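Local coordinates for protein alkyl hydroperoxide reductase E (Mycobacterium tuberculosis, PDB 5C04) that probably reduces hydrogen peroxide and organic hydroperoxides to water and alcohols as a thiol-specific peroxidase, at residues G73-H78 and L91-W96; K31-V36 and A66-S71; R15-Q20 and T77-A82. The protein carries 1 engineered substitution. One frame throughout, in Å; residues are numbered along the deposited sequence. Where two conformers were deposited one is given.

Contact 1: residues G73-H78 and L91-W96; sequences GPPPTH and LLSDFW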
loop_
_atom_site.group_PDB
_atom_site.type_symbol
_atom_site.label_atom_id
_atom_site.label_comp_id
_atom_site.label_asym_id
_atom_site.label_seq_id
_atom_site.Cartn_x
_atom_site.Cartn_y
_atom_site.Cartn_z
ATOM N N GLY A 73 -3.316 2.442 -2.295
ATOM C CA GLY A 73 -1.900 2.654 -2.075
ATOM C C GLY A 73 -1.577 4.041 -1.571
ATOM O O GLY A 73 -2.301 4.984 -1.881
ATOM N N PRO A 74 -0.489 4.189 -0.820
ATOM C CA PRO A 74 -0.028 5.479 -0.365
ATOM C C PRO A 74 0.744 6.236 -1.444
ATOM O O PRO A 74 1.168 5.651 -2.441
ATOM C CB PRO A 74 0.853 5.123 0.818
ATOM C CG PRO A 74 1.447 3.815 0.439
ATOM C CD PRO A 74 0.393 3.097 -0.370
ATOM N N PRO A 75 0.984 7.542 -1.228
ATOM C CA PRO A 75 1.612 8.304 -2.301
ATOM C C PRO A 75 2.960 7.801 -2.801
ATOM O O PRO A 75 3.189 7.864 -3.977
ATOM C CB PRO A 75 1.696 9.736 -1.735
ATOM C CG PRO A 75 0.553 9.784 -0.790
ATOM C CD PRO A 75 0.489 8.400 -0.159
ATOM N N PRO A 76 3.859 7.293 -1.927
ATOM C CA PRO A 76 5.155 6.841 -2.489
ATOM C C PRO A 76 5.010 5.692 -3.494
ATOM O O PRO A 76 5.777 5.618 -4.446
ATOM C CB PRO A 76 5.946 6.396 -1.243
ATOM C CG PRO A 76 5.366 7.209 -0.139
ATOM C CD PRO A 76 3.885 7.318 -0.451
ATOM N N THR A 77 4.070 4.771 -3.245
ATOM C CA THR A 77 3.795 3.729 -4.221
ATOM C C THR A 77 3.359 4.316 -5.550
ATOM O O THR A 77 3.833 3.922 -6.621
ATOM C CB THR A 77 2.722 2.771 -3.681
ATOM O OG1 THR A 77 3.281 2.064 -2.559
ATOM C CG2 THR A 77 2.257 1.766 -4.715
ATOM N N HIS A 78 2.401 5.238 -5.457
ATOM C CA HIS A 78 1.846 5.851 -6.656
ATOM C C HIS A 78 2.834 6.740 -7.375
ATOM O O HIS A 78 2.816 6.784 -8.604
ATOM C CB HIS A 78 0.571 6.587 -6.307
ATOM C CG HIS A 78 -0.545 5.667 -5.913
ATOM N ND1 HIS A 78 -1.657 6.094 -5.240
ATOM C CD2 HIS A 78 -0.694 4.326 -6.073
ATOM C CE1 HIS A 78 -2.466 5.070 -5.023
ATOM N NE2 HIS A 78 -1.901 3.981 -5.509
ATOM N N LEU A 91 -3.073 10.261 -9.279
ATOM C CA LEU A 91 -3.372 8.995 -8.617
ATOM C C LEU A 91 -3.539 9.353 -7.168
ATOM O O LEU A 91 -2.601 9.912 -6.567
ATOM C CB LEU A 91 -2.220 8.027 -8.755
ATOM C CG LEU A 91 -2.085 7.305 -10.101
ATOM C CD1 LEU A 91 -1.606 8.187 -11.230
ATOM C CD2 LEU A 91 -1.110 6.146 -9.970
ATOM N N LEU A 92 -4.726 9.077 -6.632
ATOM C CA LEU A 92 -5.082 9.461 -5.267
ATOM C C LEU A 92 -5.035 8.298 -4.319
ATOM O O LEU A 92 -5.367 7.169 -4.698
ATOM C CB LEU A 92 -6.473 10.061 -5.209
ATOM C CG LEU A 92 -6.724 11.219 -6.157
ATOM C CD1 LEU A 92 -8.076 11.809 -5.809
ATOM C CD2 LEU A 92 -5.627 12.273 -6.118
ATOM N N SER A 93 -4.627 8.580 -3.072
ATOM C CA SER A 93 -4.411 7.538 -2.054
ATOM C C SER A 93 -5.570 7.403 -1.082
ATOM O O SER A 93 -5.752 8.267 -0.214
ATOM C CB SER A 93 -3.150 7.853 -1.253
ATOM O OG SER A 93 -2.013 7.692 -2.046
ATOM N N ASP A 94 -6.332 6.318 -1.215
ATOM C CA ASP A 94 -7.417 5.984 -0.295
ATOM C C ASP A 94 -6.838 5.032 0.787
ATOM O O ASP A 94 -7.326 3.929 1.007
ATOM C CB ASP A 94 -8.579 5.350 -1.099
ATOM C CG ASP A 94 -9.884 5.255 -0.307
ATOM O OD1 ASP A 94 -10.071 5.982 0.712
ATOM O OD2 ASP A 94 -10.738 4.423 -0.688
ATOM N N PHE A 95 -5.805 5.534 1.458
ATOM C CA PHE A 95 -4.842 4.697 2.199
ATOM C C PHE A 95 -5.119 4.544 3.696
ATOM O O PHE A 95 -5.026 3.433 4.241
ATOM C CB PHE A 95 -3.453 5.288 2.018
ATOM C CG PHE A 95 -2.396 4.680 2.911
ATOM C CD1 PHE A 95 -1.857 3.440 2.602
ATOM C CD2 PHE A 95 -1.917 5.370 4.013
ATOM C CE1 PHE A 95 -0.898 2.868 3.404
ATOM C CE2 PHE A 95 -0.968 4.806 4.824
ATOM C CZ PHE A 95 -0.460 3.565 4.512
ATOM N N TRP A 96 -5.432 5.650 4.357
ATOM C CA TRP A 96 -5.663 5.622 5.802
ATOM C C TRP A 96 -6.514 6.832 6.174
ATOM O O TRP A 96 -6.030 7.963 6.102
ATOM C CB TRP A 96 -4.329 5.641 6.539
ATOM C CG TRP A 96 -4.480 5.410 8.004
ATOM C CD1 TRP A 96 -4.266 6.306 9.022
ATOM C CD2 TRP A 96 -4.848 4.184 8.625
ATOM N NE1 TRP A 96 -4.467 5.700 10.238
ATOM C CE2 TRP A 96 -4.847 4.401 10.024
ATOM C CE3 TRP A 96 -5.170 2.921 8.146
ATOM C CZ2 TRP A 96 -5.144 3.384 10.933
ATOM C CZ3 TRP A 96 -5.474 1.924 9.049
ATOM C CH2 TRP A 96 -5.468 2.160 10.415
HETATM O O HOH W 1 -1.220 8.766 -4.440
#
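Pro74 and Ser93 bring the two backbones closest, with 5.1 Å between their CA atoms, and the chains part a little toward His78 and Leu91, where the helix starting at Pro75 passes over strand 91-93. This is one beta-alpha-beta unit of the thioredoxin fold: helix 75-85 links strand 65-71 to the parallel strand 91-93. Proline suits Pro75, in the first turn of the helix, because its missing N-H costs no hydrogen bond there, while Pro74, the N-cap residue, lends its O to His78 N.

Ser93 provides the direct polar bond. Its hydroxyl lies anti to its own carbonyl carbon (chi1 -69°), and from there OG donates to Gly73 O at 2.7 Å, tilted slightly from the carbonyl plane. Ser93 OG also lies 3.2 Å from Pro75 CD, a snug fit that a small side chain allows. The same OG accepts a bond from a water, whose other hydrogen goes to Leu91 O. That water sits in the plane of the His78 ring at its edge, 2.8 Å from ND1, so helix and strand share it. Beside it, CB of His78 lies 4.0 Å from Leu91 CB, with CG next to Leu91 CB and CD2, and Pro74 O stands over one face of the imidazole, toward its rim.

Beyond the strand Phe95 turns back to the helix start, while its ring also meets His98 of the second subunit edge-to-face. Pro74 lies over the Phe95 ring in a CH-pi contact, CB 3.8 Å from the ring centroid and 17° off its normal.

Contact 2: residues K31-V36 and A66-S71; sequences KNVLLV and AALAIS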
loop_
_atom_site.group_PDB
_atom_site.type_symbol
_atom_site.label_atom_id
_atom_site.label_comp_id
_atom_site.label_asym_id
_atom_site.label_seq_id
_atom_site.Cartn_x
_atom_site.Cartn_y
_atom_site.Cartn_z
ATOM N N LYS A 31 -15.390 21.539 -14.165
ATOM C CA LYS A 31 -15.148 20.302 -14.902
ATOM C C LYS A 31 -16.029 19.140 -14.464
ATOM O O LYS A 31 -16.376 19.009 -13.280
ATOM C CB LYS A 31 -13.682 19.907 -14.757
ATOM C CG LYS A 31 -12.716 20.913 -15.355
ATOM C CD LYS A 31 -11.281 20.439 -15.225
ATOM C CE LYS A 31 -10.286 21.540 -15.540
ATOM N NZ LYS A 31 -10.223 21.790 -17.004
ATOM N N ASN A 32 -16.372 18.296 -15.434
ATOM C CA ASN A 32 -16.845 16.944 -15.173
ATOM C C ASN A 32 -15.647 16.109 -14.734
ATOM O O ASN A 32 -14.540 16.275 -15.259
ATOM C CB ASN A 32 -17.501 16.334 -16.410
ATOM C CG ASN A 32 -18.604 17.214 -16.958
ATOM O OD1 ASN A 32 -19.563 17.508 -16.246
ATOM N ND2 ASN A 32 -18.455 17.664 -18.201
ATOM N N VAL A 33 -15.884 15.216 -13.789
ATOM C CA VAL A 33 -14.805 14.421 -13.195
ATOM C C VAL A 33 -15.055 12.943 -13.399
ATOM O O VAL A 33 -16.084 12.407 -12.971
ATOM C CB VAL A 33 -14.631 14.719 -11.698
ATOM C CG1 VAL A 33 -13.415 13.966 -11.144
ATOM C CG2 VAL A 33 -14.471 16.207 -11.413
ATOM N N LEU A 34 -14.056 12.280 -13.986
ATOM C CA LEU A 34 -14.025 10.833 -14.128
ATOM C C LEU A 34 -13.241 10.292 -12.933
ATOM O O LEU A 34 -12.058 10.633 -12.761
ATOM C CB LEU A 34 -13.307 10.423 -15.410
ATOM C CG LEU A 34 -13.202 8.927 -15.685
ATOM C CD1 LEU A 34 -14.542 8.279 -15.972
ATOM C CD2 LEU A 34 -12.221 8.671 -16.817
ATOM N N LEU A 35 -13.919 9.481 -12.141
ATOM C CA LEU A 35 -13.290 8.779 -10.988
ATOM C C LEU A 35 -13.050 7.336 -11.365
ATOM O O LEU A 35 -14.012 6.586 -11.616
ATOM C CB LEU A 35 -14.209 8.805 -9.770
ATOM C CG LEU A 35 -14.626 10.192 -9.275
ATOM C CD1 LEU A 35 -15.538 10.068 -8.075
ATOM C CD2 LEU A 35 -13.421 11.056 -8.954
ATOM N N VAL A 36 -11.766 6.948 -11.432
ATOM C CA VAL A 36 -11.378 5.580 -11.789
ATOM C C VAL A 36 -10.807 4.886 -10.534
ATOM O O VAL A 36 -9.606 4.975 -10.223
ATOM C CB VAL A 36 -10.368 5.543 -12.960
ATOM C CG1 VAL A 36 -10.061 4.095 -13.346
ATOM C CG2 VAL A 36 -10.912 6.351 -14.172
ATOM N N ALA A 66 -11.807 16.235 -16.048
ATOM C CA ALA A 66 -10.632 15.834 -15.283
ATOM C C ALA A 66 -10.765 14.354 -14.981
ATOM O O ALA A 66 -11.878 13.828 -14.937
ATOM C CB ALA A 66 -10.530 16.620 -13.996
ATOM N N ALA A 67 -9.629 13.678 -14.815
ATOM C CA ALA A 67 -9.628 12.264 -14.464
ATOM C C ALA A 67 -8.764 12.031 -13.228
ATOM O O ALA A 67 -7.646 12.528 -13.156
ATOM C CB ALA A 67 -9.123 11.424 -15.608
ATOM N N LEU A 68 -9.314 11.261 -12.298
ATOM C CA LEU A 68 -8.616 10.921 -11.047
ATOM C C LEU A 68 -8.651 9.427 -10.848
ATOM O O LEU A 68 -9.721 8.830 -10.813
ATOM C CB LEU A 68 -9.310 11.585 -9.854
ATOM C CG LEU A 68 -9.566 13.094 -9.974
ATOM C CD1 LEU A 68 -10.485 13.608 -8.881
ATOM C CD2 LEU A 68 -8.255 13.838 -9.947
ATOM N N ALA A 69 -7.481 8.829 -10.671
ATOM C CA ALA A 69 -7.401 7.408 -10.365
ATOM C C ALA A 69 -7.362 7.302 -8.839
ATOM O O ALA A 69 -6.738 8.158 -8.208
ATOM C CB ALA A 69 -6.186 6.791 -11.017
ATOM N N ILE A 70 -8.101 6.374 -8.259
ATOM C CA ILE A 70 -8.116 6.206 -6.787
ATOM C C ILE A 70 -7.883 4.756 -6.405
ATOM O O ILE A 70 -8.557 3.858 -6.904
ATOM C CB ILE A 70 -9.488 6.637 -6.216
ATOM C CG1 ILE A 70 -9.814 8.080 -6.658
ATOM C CG2 ILE A 70 -9.554 6.468 -4.696
ATOM C CD1 ILE A 70 -11.209 8.588 -6.295
ATOM N N SER A 71 -6.948 4.533 -5.478
ATOM C CA SER A 71 -6.614 3.189 -5.037
ATOM C C SER A 71 -6.145 3.270 -3.597
ATOM O O SER A 71 -5.826 4.360 -3.128
ATOM C CB SER A 71 -5.521 2.630 -5.933
ATOM O OG SER A 71 -5.412 1.228 -5.773
#
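Val33, Leu34, Leu35 and Val36 lie beside Ala66, Ala67, Leu68 and Ala69 in turn as two parallel strands, joined by five backbone hydrogen bonds. Ala66 and Leu68 each donate and accept: Ala66 N bonds to Asn32 O and Leu34 N to Ala66 O, then Leu68 N to Leu34 O and Val36 N to Leu68 O. At the far end Ile70 N reaches Val36 O at 2.8 Å, but from above the carbonyl plane, 42° out of it. The CA-H groups add weaker contacts, the shortest from Ala69 CA to Val36 O at 3.3 Å.

Leu68 links the side chains on one face of the sheet. Its CD1 touches Val33 CG1 at 3.7 Å and Leu35 CD2 at 3.9 Å, so that one methyl bridges two residues of the neighbouring strand. Val33 offers that methyl because CG1 is anti to the backbone N (chi1 -175°). Leu35 runs side by side with Leu68, pointing the same way, and its CD2 goes on to meet Ile70 CD1 at 4.2 Å.

The pair belongs to the central sheet of the thioredoxin fold, and helix 44-55 makes the beta-alpha-beta crossover between these strands. That helix holds Cys46, the active-site residue by similarity, whose side chain is about 8 Å from that of Val36.

On the opposite face Ala67 CB lies 4.3 Å from Leu34 CB, and the small Ala69 lets helix 44-55 come close: Leu50 packs on Ala69, Leu53 on Val36, and Trp145 of helix 143-150 on both Leu34 and Val36. Tyr27 covers Val33 and Ala66 from the other side. At the strand start the aliphatic chain of Lys31 passes Ala66, CD 4.1 Å from CB, before NZ bonds to Asn62 O.

Contact 3: residues R15-Q20 and T77-A82; sequences RDQNQQ and THKIWA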
loop_
_atom_site.group_PDB
_atom_site.type_symbol
_atom_site.label_atom_id
_atom_site.label_comp_id
_atom_site.label_asym_id
_atom_site.label_seq_id
_atom_site.Cartn_x
_atom_site.Cartn_y
_atom_site.Cartn_z
ATOM N N ARG A 15 -4.619 12.648 -0.852
ATOM C CA ARG A 15 -3.310 12.957 -1.382
ATOM C C ARG A 15 -3.024 12.336 -2.745
ATOM O O ARG A 15 -3.281 11.136 -2.959
ATOM C CB ARG A 15 -2.255 12.433 -0.413
ATOM C CG ARG A 15 -2.396 12.919 1.014
ATOM C CD ARG A 15 -1.446 14.068 1.260
ATOM N NE ARG A 15 -1.626 14.579 2.603
ATOM C CZ ARG A 15 -1.361 15.822 2.963
ATOM N NH1 ARG A 15 -0.899 16.692 2.066
ATOM N NH2 ARG A 15 -1.582 16.197 4.209
ATOM N N ASP A 16 -2.435 13.108 -3.653
ATOM C CA ASP A 16 -1.917 12.550 -4.903
ATOM C C ASP A 16 -0.483 12.058 -4.762
ATOM O O ASP A 16 0.093 12.102 -3.654
ATOM C CB ASP A 16 -2.112 13.538 -6.098
ATOM C CG ASP A 16 -1.173 14.749 -6.066
ATOM O OD1 ASP A 16 -0.163 14.781 -5.310
ATOM O OD2 ASP A 16 -1.451 15.704 -6.850
ATOM N N GLN A 17 0.099 11.583 -5.856
ATOM C CA GLN A 17 1.432 10.946 -5.849
ATOM C C GLN A 17 2.536 11.901 -5.424
ATOM O O GLN A 17 3.601 11.470 -4.999
ATOM C CB GLN A 17 1.775 10.318 -7.201
ATOM C CG GLN A 17 1.816 11.304 -8.384
ATOM C CD GLN A 17 0.515 11.364 -9.168
ATOM O OE1 GLN A 17 -0.553 11.464 -8.599
ATOM N NE2 GLN A 17 0.620 11.312 -10.484
ATOM N N ASN A 18 2.272 13.198 -5.537
ATOM C CA ASN A 18 3.199 14.236 -5.076
ATOM C C ASN A 18 2.866 14.778 -3.677
ATOM O O ASN A 18 3.414 15.815 -3.257
ATOM C CB ASN A 18 3.205 15.343 -6.126
ATOM C CG ASN A 18 3.722 14.849 -7.457
ATOM O OD1 ASN A 18 4.830 14.302 -7.531
ATOM N ND2 ASN A 18 2.924 14.992 -8.505
ATOM N N GLN A 19 1.982 14.080 -2.959
ATOM C CA GLN A 19 1.499 14.448 -1.622
ATOM C C GLN A 19 0.722 15.775 -1.571
ATOM O O GLN A 19 0.517 16.354 -0.506
ATOM C CB GLN A 19 2.634 14.360 -0.581
ATOM C CG GLN A 19 2.977 12.895 -0.295
ATOM C CD GLN A 19 4.386 12.646 0.217
ATOM O OE1 GLN A 19 4.991 11.614 -0.093
ATOM N NE2 GLN A 19 4.901 13.556 1.024
ATOM N N GLN A 20 0.236 16.217 -2.731
ATOM C CA GLN A 20 -0.648 17.386 -2.812
ATOM C C GLN A 20 -2.111 16.974 -2.623
ATOM O O GLN A 20 -2.508 15.858 -3.012
ATOM C CB GLN A 20 -0.496 18.061 -4.176
ATOM C CG GLN A 20 0.921 18.532 -4.484
ATOM C CD GLN A 20 1.379 19.719 -3.657
ATOM O OE1 GLN A 20 0.572 20.444 -3.061
ATOM N NE2 GLN A 20 2.693 19.926 -3.607
ATOM N N THR A 77 4.070 4.771 -3.245
ATOM C CA THR A 77 3.795 3.729 -4.221
ATOM C C THR A 77 3.359 4.316 -5.550
ATOM O O THR A 77 3.833 3.922 -6.621
ATOM C CB THR A 77 2.722 2.771 -3.681
ATOM O OG1 THR A 77 3.281 2.064 -2.559
ATOM C CG2 THR A 77 2.257 1.766 -4.715
ATOM N N HIS A 78 2.401 5.238 -5.457
ATOM C CA HIS A 78 1.846 5.851 -6.656
ATOM C C HIS A 78 2.834 6.740 -7.375
ATOM O O HIS A 78 2.816 6.784 -8.604
ATOM C CB HIS A 78 0.571 6.587 -6.307
ATOM C CG HIS A 78 -0.545 5.667 -5.913
ATOM N ND1 HIS A 78 -1.657 6.094 -5.240
ATOM C CD2 HIS A 78 -0.694 4.326 -6.073
ATOM C CE1 HIS A 78 -2.466 5.070 -5.023
ATOM N NE2 HIS A 78 -1.901 3.981 -5.509
ATOM N N LYS A 79 3.737 7.383 -6.634
ATOM C CA LYS A 79 4.778 8.183 -7.270
ATOM C C LYS A 79 5.711 7.350 -8.140
ATOM O O LYS A 79 5.977 7.698 -9.313
ATOM C CB LYS A 79 5.581 8.976 -6.234
ATOM C CG LYS A 79 6.665 9.876 -6.836
ATOM C CD LYS A 79 6.100 10.864 -7.848
ATOM C CE LYS A 79 7.114 11.924 -8.239
ATOM N NZ LYS A 79 6.574 12.807 -9.311
ATOM N N ILE A 80 6.226 6.244 -7.612
ATOM C CA ILE A 80 7.095 5.364 -8.385
ATOM C C ILE A 80 6.342 4.760 -9.584
ATOM O O ILE A 80 6.832 4.671 -10.708
ATOM C CB ILE A 80 7.696 4.248 -7.493
ATOM C CG1 ILE A 80 8.617 4.844 -6.418
ATOM C CG2 ILE A 80 8.403 3.208 -8.346
ATOM C CD1 ILE A 80 9.815 5.608 -6.937
ATOM N N TRP A 81 5.116 4.300 -9.344
ATOM C CA TRP A 81 4.327 3.677 -10.397
ATOM C C TRP A 81 4.076 4.689 -11.523
ATOM O O TRP A 81 4.241 4.371 -12.706
ATOM C CB TRP A 81 3.010 3.159 -9.834
ATOM C CG TRP A 81 2.279 2.217 -10.752
ATOM C CD1 TRP A 81 2.817 1.310 -11.619
ATOM C CD2 TRP A 81 0.856 2.091 -10.885
ATOM N NE1 TRP A 81 1.826 0.614 -12.269
ATOM C CE2 TRP A 81 0.608 1.073 -11.836
ATOM C CE3 TRP A 81 -0.216 2.718 -10.275
ATOM C CZ2 TRP A 81 -0.677 0.687 -12.193
ATOM C CZ3 TRP A 81 -1.506 2.339 -10.638
ATOM C CH2 TRP A 81 -1.723 1.334 -11.590
ATOM N N ALA A 82 3.709 5.911 -11.137
ATOM C CA ALA A 82 3.444 6.966 -12.116
ATOM C C ALA A 82 4.694 7.365 -12.881
ATOM O O ALA A 82 4.635 7.533 -14.124
ATOM C CB ALA A 82 2.854 8.195 -11.446
HETATM O O HOH W 1 -1.220 8.766 -4.440
#
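Lys79 and Asn18 make the one direct hydrogen bond between the tight turn and helix 75-85: NZ donates to OD1 at 2.9 Å, in the carbonyl plane and on a lone pair. Both residues are exposed, which suits a charged amine and an amide. The water on His78 ND1 is 3.5 Å from Arg15 O, a weak, long bond that can at most share a hydrogen already directed to Leu91 O or Ser93 OG.

Van der Waals contact centres on Gln17. Its CB presses on the helix backbone, 3.6 Å from Lys79 N, and lies 4.0 Å from His78 CB. Gln17 O comes within 3.4 Å of Lys79 CB. The side chain of Gln17 starts in the crowded position, CG between the backbone N and the carbonyl carbon (chi1 61°), and bends again at chi2. Its NE2 passes Ala82 CB, a methyl small enough to let the amide by. The buried amide is satisfied on both atoms, OE1 accepting from Leu91 N and NE2 donating to Phe89 O, a role that a long side chain with both a donor and an acceptor can fill.

Within the turn, Asp16 OD1 takes two backbone bonds, from Asn18 N and Gln20 N, which reach it from opposite faces of the carboxylate; the first makes an Asx turn. Gln19 N bonds to Asp16 O, and Asp16 N to Gln20 O. With the left-handed backbone of Gln19 (phi 63°), these last two bonds form a type I turn with a G1 bulge, braced by the Asp16 carboxylate and linking strands 13-16 and 21-23 in the N-terminal beta-hairpin that peroxiredoxins add to the thioredoxin fold.

Contact 2 lies in the core, near the centre of the chain, whereas contacts 1 and 3 sit together farther out and both use helix 75-85. In contact 2 regular backbone bonding and aliphatic side chains suffice. Contact 1, buried as well, relies on a serine hydroxyl, a shared water and proline against an aromatic ring, and contact 3 runs from the buried Gln17 to an exposed amine-amide bond. His78 serves both outer contacts. The sheet joins all three: Leu92 N bonds to Ala69 O and Ser93 N to Arg15 O, placing strand 91-93 between strands 65-71 and 13-16. Contacts 1 and 3 also reach the second subunit; contact 2 does not.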